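Local structure of DNA polymerase III subunit beta (Helicobacter pylori 26695, 4S3I) at residues 175-187 against 363-375. The protein encircles DNA as a sliding clamp, tethering DNA polymerases and other proteins to it and so conferring processivity. Sequence-based numbering, arbitrary orientation.
Sequences TDTKRLSYTQLEK and LNAKISTLMMPIT
Ser181 and Thr369 face each other as a non-hydrogen-bonded pair of the antiparallel strands 179-185 and 368-371, and their hydroxyls supply the link this pair's backbones lack: Ser181 OG lies 2.8 Å from Thr369 OG1, either being a possible donor. Around them Leu180 and Leu370 exchange N-H and C=O in both directions, as do Tyr182 and Ser368. On the face bearing these last four side chains, with CG between the backbone N and the carbonyl carbon (chi1 65°), the Tyr182 ring comes over Ser368 CB in a CH-pi contact, 4.0 Å from the ring centroid; Ser368 OG turns to Gln353. Just past the ladder, Thr183 OG1 donates to Lys366 O (2.8 Å) from above the carbonyl plane, a water joins the same hydroxyl to Lys366 N, and Ile367 CD1 crosses Thr183 at its CB (3.7 Å); beyond Thr183 the chains draw apart. Unlike the tight, buried middle (Leu180, Ser181, Ser368-Leu370), the Thr177, Lys178 and Met372 end is exposed: Met372 N still bonds Lys178 O, but Met372 SD lies against the turn, 3.4 Å from Thr177 O. Arg179, bridged to Asp176, reaches a salt bridge through NH1 to Glu329 of helix 324-332. Such pairing, joining central and C-terminal domains through one continuous sheet, typifies the beta sliding clamp fold.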
loop_
_atom_site.group_PDB
_atom_site.type_symbol
_atom_site.label_atom_id
_atom_site.label_comp_id
_atom_site.label_asym_id
_atom_site.label_seq_id
_atom_site.Cartn_x
_atom_site.Cartn_y
_atom_site.Cartn_z
ATOM N N THR A 175 -3.227 -8.846 26.554
ATOM C CA THR A 175 -3.328 -10.285 26.303
ATOM C C THR A 175 -4.497 -10.625 25.390
ATOM O O THR A 175 -5.474 -9.867 25.322
ATOM C CB THR A 175 -3.452 -11.089 27.612
ATOM O OG1 THR A 175 -3.736 -12.462 27.313
ATOM C CG2 THR A 175 -4.563 -10.538 28.475
ATOM N N ASP A 176 -4.393 -11.760 24.692
ATOM C CA ASP A 176 -5.496 -12.265 23.873
ATOM C C ASP A 176 -5.859 -13.697 24.256
ATOM O O ASP A 176 -6.478 -14.414 23.462
ATOM C CB ASP A 176 -5.149 -12.208 22.376
ATOM C CG ASP A 176 -3.923 -13.043 22.022
ATOM O OD1 ASP A 176 -3.483 -13.857 22.866
ATOM O OD2 ASP A 176 -3.397 -12.889 20.890
ATOM N N THR A 177 -5.431 -14.102 25.455
ATOM C CA THR A 177 -5.644 -15.453 26.017
ATOM C C THR A 177 -4.731 -16.579 25.510
ATOM O O THR A 177 -4.658 -17.629 26.149
ATOM C CB THR A 177 -7.123 -15.935 25.936
ATOM O OG1 THR A 177 -7.485 -16.174 24.565
ATOM C CG2 THR A 177 -8.052 -14.909 26.561
ATOM N N LYS A 178 -4.057 -16.375 24.378
ATOM C CA LYS A 178 -3.062 -17.337 23.903
ATOM C C LYS A 178 -1.683 -16.879 24.351
ATOM O O LYS A 178 -0.748 -17.675 24.503
ATOM C CB LYS A 178 -3.065 -17.431 22.375
ATOM C CG LYS A 178 -4.337 -17.983 21.748
ATOM C CD LYS A 178 -4.667 -19.371 22.280
ATOM C CE LYS A 178 -5.610 -20.134 21.350
ATOM N NZ LYS A 178 -4.868 -21.003 20.389
ATOM N N ARG A 179 -1.565 -15.572 24.542
ATOM C CA ARG A 179 -0.300 -14.956 24.903
ATOM C C ARG A 179 -0.578 -13.695 25.697
ATOM O O ARG A 179 -1.688 -13.144 25.662
ATOM C CB ARG A 179 0.507 -14.623 23.656
ATOM C CG ARG A 179 -0.338 -13.972 22.587
ATOM C CD ARG A 179 0.459 -13.584 21.384
ATOM N NE ARG A 179 -0.408 -13.054 20.331
ATOM C CZ ARG A 179 0.043 -12.405 19.267
ATOM N NH1 ARG A 179 1.344 -12.220 19.123
ATOM N NH2 ARG A 179 -0.805 -11.952 18.352
ATOM N N LEU A 180 0.435 -13.250 26.421
ATOM C CA LEU A 180 0.286 -12.139 27.341
ATOM C C LEU A 180 1.614 -11.426 27.336
ATOM O O LEU A 180 2.664 -12.057 27.515
ATOM C CB LEU A 180 -0.051 -12.670 28.735
ATOM C CG LEU A 180 -0.179 -11.672 29.881
ATOM C CD1 LEU A 180 -1.371 -12.032 30.747
ATOM C CD2 LEU A 180 1.093 -11.674 30.703
ATOM N N SER A 181 1.579 -10.121 27.079
ATOM C CA SER A 181 2.798 -9.324 27.081
ATOM C C SER A 181 2.653 -8.270 28.147
ATOM O O SER A 181 1.571 -7.681 28.321
ATOM C CB SER A 181 3.049 -8.670 25.725
ATOM O OG SER A 181 3.406 -9.640 24.767
ATOM N N TYR A 182 3.740 -8.034 28.871
ATOM C CA TYR A 182 3.696 -7.102 29.986
ATOM C C TYR A 182 5.009 -6.374 30.152
ATOM O O TYR A 182 6.048 -6.803 29.635
ATOM C CB TYR A 182 3.347 -7.829 31.286
ATOM C CG TYR A 182 4.405 -8.821 31.730
ATOM C CD1 TYR A 182 4.357 -10.144 31.309
ATOM C CD2 TYR A 182 5.444 -8.437 32.577
ATOM C CE1 TYR A 182 5.312 -11.060 31.710
ATOM C CE2 TYR A 182 6.405 -9.344 32.980
ATOM C CZ TYR A 182 6.333 -10.655 32.540
ATOM O OH TYR A 182 7.278 -11.573 32.934
ATOM N N THR A 183 4.960 -5.269 30.883
ATOM C CA THR A 183 6.175 -4.599 31.288
ATOM C C THR A 183 5.892 -3.885 32.578
ATOM O O THR A 183 4.740 -3.524 32.878
ATOM C CB THR A 183 6.691 -3.616 30.231
ATOM O OG1 THR A 183 7.985 -3.128 30.617
ATOM C CG2 THR A 183 5.735 -2.433 30.067
ATOM N N GLN A 184 6.937 -3.704 33.364
ATOM C CA GLN A 184 6.806 -2.964 34.597
ATOM C C GLN A 184 7.725 -1.754 34.490
ATOM O O GLN A 184 8.938 -1.897 34.297
ATOM C CB GLN A 184 7.144 -3.855 35.797
ATOM C CG GLN A 184 6.568 -3.353 37.118
ATOM C CD GLN A 184 6.342 -4.473 38.125
ATOM O OE1 GLN A 184 5.332 -5.179 38.072
ATOM N NE2 GLN A 184 7.287 -4.640 39.048
ATOM N N LEU A 185 7.140 -0.561 34.575
ATOM C CA LEU A 185 7.913 0.673 34.483
ATOM C C LEU A 185 8.126 1.235 35.884
ATOM O O LEU A 185 7.180 1.680 36.542
ATOM C CB LEU A 185 7.189 1.695 33.610
ATOM C CG LEU A 185 6.792 1.154 32.233
ATOM C CD1 LEU A 185 5.769 2.064 31.569
ATOM C CD2 LEU A 185 8.017 1.025 31.370
ATOM N N GLU A 186 9.369 1.224 36.343
ATOM C CA GLU A 186 9.648 1.659 37.702
ATOM C C GLU A 186 10.127 3.101 37.747
ATOM O O GLU A 186 10.435 3.698 36.707
ATOM C CB GLU A 186 10.654 0.716 38.365
ATOM C CG GLU A 186 10.132 -0.707 38.509
ATOM C CD GLU A 186 10.930 -1.526 39.503
ATOM O OE1 GLU A 186 10.322 -2.349 40.225
ATOM O OE2 GLU A 186 12.165 -1.348 39.559
ATOM N N LYS A 187 10.181 3.645 38.960
ATOM C CA LYS A 187 10.631 5.015 39.195
ATOM C C LYS A 187 9.831 6.015 38.364
ATOM O O LYS A 187 10.384 6.908 37.711
ATOM C CB LYS A 187 12.142 5.135 38.959
ATOM C CG LYS A 187 12.907 3.970 39.579
ATOM C CD LYS A 187 14.356 4.307 39.896
ATOM C CE LYS A 187 14.994 3.189 40.722
ATOM N NZ LYS A 187 16.417 3.450 41.092
ATOM N N LEU A 363 14.973 4.968 29.107
ATOM C CA LEU A 363 14.267 5.497 27.943
ATOM C C LEU A 363 13.249 4.540 27.342
ATOM O O LEU A 363 12.324 4.955 26.635
ATOM C CB LEU A 363 15.297 5.876 26.887
ATOM C CG LEU A 363 16.282 6.900 27.437
ATOM C CD1 LEU A 363 17.682 6.722 26.864
ATOM C CD2 LEU A 363 15.754 8.296 27.177
ATOM N N ASN A 364 13.416 3.261 27.653
ATOM C CA ASN A 364 12.744 2.185 26.937
ATOM C C ASN A 364 11.956 1.272 27.867
ATOM O O ASN A 364 12.272 1.142 29.048
ATOM C CB ASN A 364 13.804 1.357 26.218
ATOM C CG ASN A 364 14.969 0.994 27.147
ATOM O OD1 ASN A 364 15.703 1.876 27.615
ATOM N ND2 ASN A 364 15.134 -0.303 27.424
ATOM N N ALA A 365 10.932 0.626 27.327
ATOM C CA ALA A 365 10.222 -0.394 28.079
ATOM C C ALA A 365 10.825 -1.746 27.704
ATOM O O ALA A 365 11.158 -1.962 26.538
ATOM C CB ALA A 365 8.756 -0.371 27.737
ATOM N N LYS A 366 10.933 -2.665 28.662
ATOM C CA LYS A 366 11.314 -4.041 28.328
ATOM C C LYS A 366 10.123 -4.966 28.481
ATOM O O LYS A 366 9.631 -5.196 29.585
ATOM C CB LYS A 366 12.487 -4.520 29.180
ATOM C CG LYS A 366 13.691 -3.593 29.139
ATOM C CD LYS A 366 14.890 -4.246 29.803
ATOM C CE LYS A 366 16.065 -3.286 29.889
ATOM N NZ LYS A 366 17.169 -3.931 30.669
ATOM N N ILE A 367 9.666 -5.487 27.353
ATOM C CA ILE A 367 8.452 -6.285 27.292
ATOM C C ILE A 367 8.831 -7.764 27.351
ATOM O O ILE A 367 9.803 -8.182 26.721
ATOM C CB ILE A 367 7.669 -6.007 25.971
ATOM C CG1 ILE A 367 6.747 -4.790 26.118
ATOM C CG2 ILE A 367 6.801 -7.199 25.585
ATOM C CD1 ILE A 367 7.405 -3.537 26.634
ATOM N N SER A 368 8.069 -8.540 28.117
ATOM C CA SER A 368 8.233 -9.985 28.188
ATOM C C SER A 368 6.946 -10.567 27.659
ATOM O O SER A 368 5.878 -9.987 27.877
ATOM C CB SER A 368 8.438 -10.428 29.650
ATOM O OG SER A 368 9.599 -9.841 30.198
ATOM N N THR A 369 7.027 -11.697 26.964
ATOM C CA THR A 369 5.821 -12.343 26.472
ATOM C C THR A 369 5.719 -13.786 26.961
ATOM O O THR A 369 6.666 -14.580 26.826
ATOM C CB THR A 369 5.741 -12.322 24.934
ATOM O OG1 THR A 369 5.834 -10.973 24.449
ATOM C CG2 THR A 369 4.421 -12.940 24.471
ATOM N N LEU A 370 4.568 -14.119 27.530
ATOM C CA LEU A 370 4.285 -15.479 27.968
ATOM C C LEU A 370 3.350 -16.123 26.946
ATOM O O LEU A 370 2.331 -15.534 26.585
ATOM C CB LEU A 370 3.636 -15.462 29.354
ATOM C CG LEU A 370 3.260 -16.845 29.887
ATOM C CD1 LEU A 370 4.498 -17.579 30.401
ATOM C CD2 LEU A 370 2.184 -16.766 30.966
ATOM N N MET A 371 3.697 -17.322 26.479
ATOM C CA MET A 371 2.959 -17.983 25.397
ATOM C C MET A 371 2.615 -19.428 25.722
ATOM O O MET A 371 3.408 -20.125 26.349
ATOM C CB MET A 371 3.798 -17.986 24.117
ATOM C CG MET A 371 3.693 -16.742 23.285
ATOM S SD MET A 371 5.094 -16.648 22.164
ATOM C CE MET A 371 4.906 -18.179 21.251
ATOM N N MET A 372 1.444 -19.873 25.270
ATOM C CA MET A 372 1.076 -21.282 25.338
ATOM C C MET A 372 1.746 -22.012 24.170
ATOM O O MET A 372 1.687 -21.538 23.031
ATOM C CB MET A 372 -0.440 -21.454 25.209
ATOM C CG MET A 372 -1.247 -20.744 26.284
ATOM S SD MET A 372 -2.993 -20.535 25.839
ATOM C CE MET A 372 -3.519 -22.233 25.622
ATOM N N PRO A 373 2.384 -23.170 24.441
ATOM C CA PRO A 373 3.010 -23.942 23.358
ATOM C C PRO A 373 1.985 -24.769 22.592
ATOM O O PRO A 373 0.836 -24.888 23.033
ATOM C CB PRO A 373 3.950 -24.878 24.111
ATOM C CG PRO A 373 3.223 -25.132 25.415
ATOM C CD PRO A 373 2.625 -23.783 25.764
ATOM N N ILE A 374 2.403 -25.324 21.453
ATOM C CA ILE A 374 1.595 -26.271 20.685
ATOM C C ILE A 374 2.010 -27.683 21.108
ATOM O O ILE A 374 3.200 -27.939 21.302
ATOM C CB ILE A 374 1.869 -26.136 19.172
ATOM C CG1 ILE A 374 1.920 -24.663 18.751
ATOM C CG2 ILE A 374 0.851 -26.924 18.363
ATOM C CD1 ILE A 374 0.563 -23.948 18.828
ATOM N N THR A 375 1.050 -28.597 21.242
ATOM C CA THR A 375 1.357 -29.973 21.639
ATOM C C THR A 375 2.105 -30.711 20.528
ATOM O O THR A 375 1.779 -30.541 19.346
ATOM C CB THR A 375 0.090 -30.759 22.025
ATOM O OG1 THR A 375 -0.893 -30.620 20.992
ATOM C CG2 THR A 375 -0.483 -30.242 23.342
HETATM O O HOH W 1 10.544 -2.052 31.380
#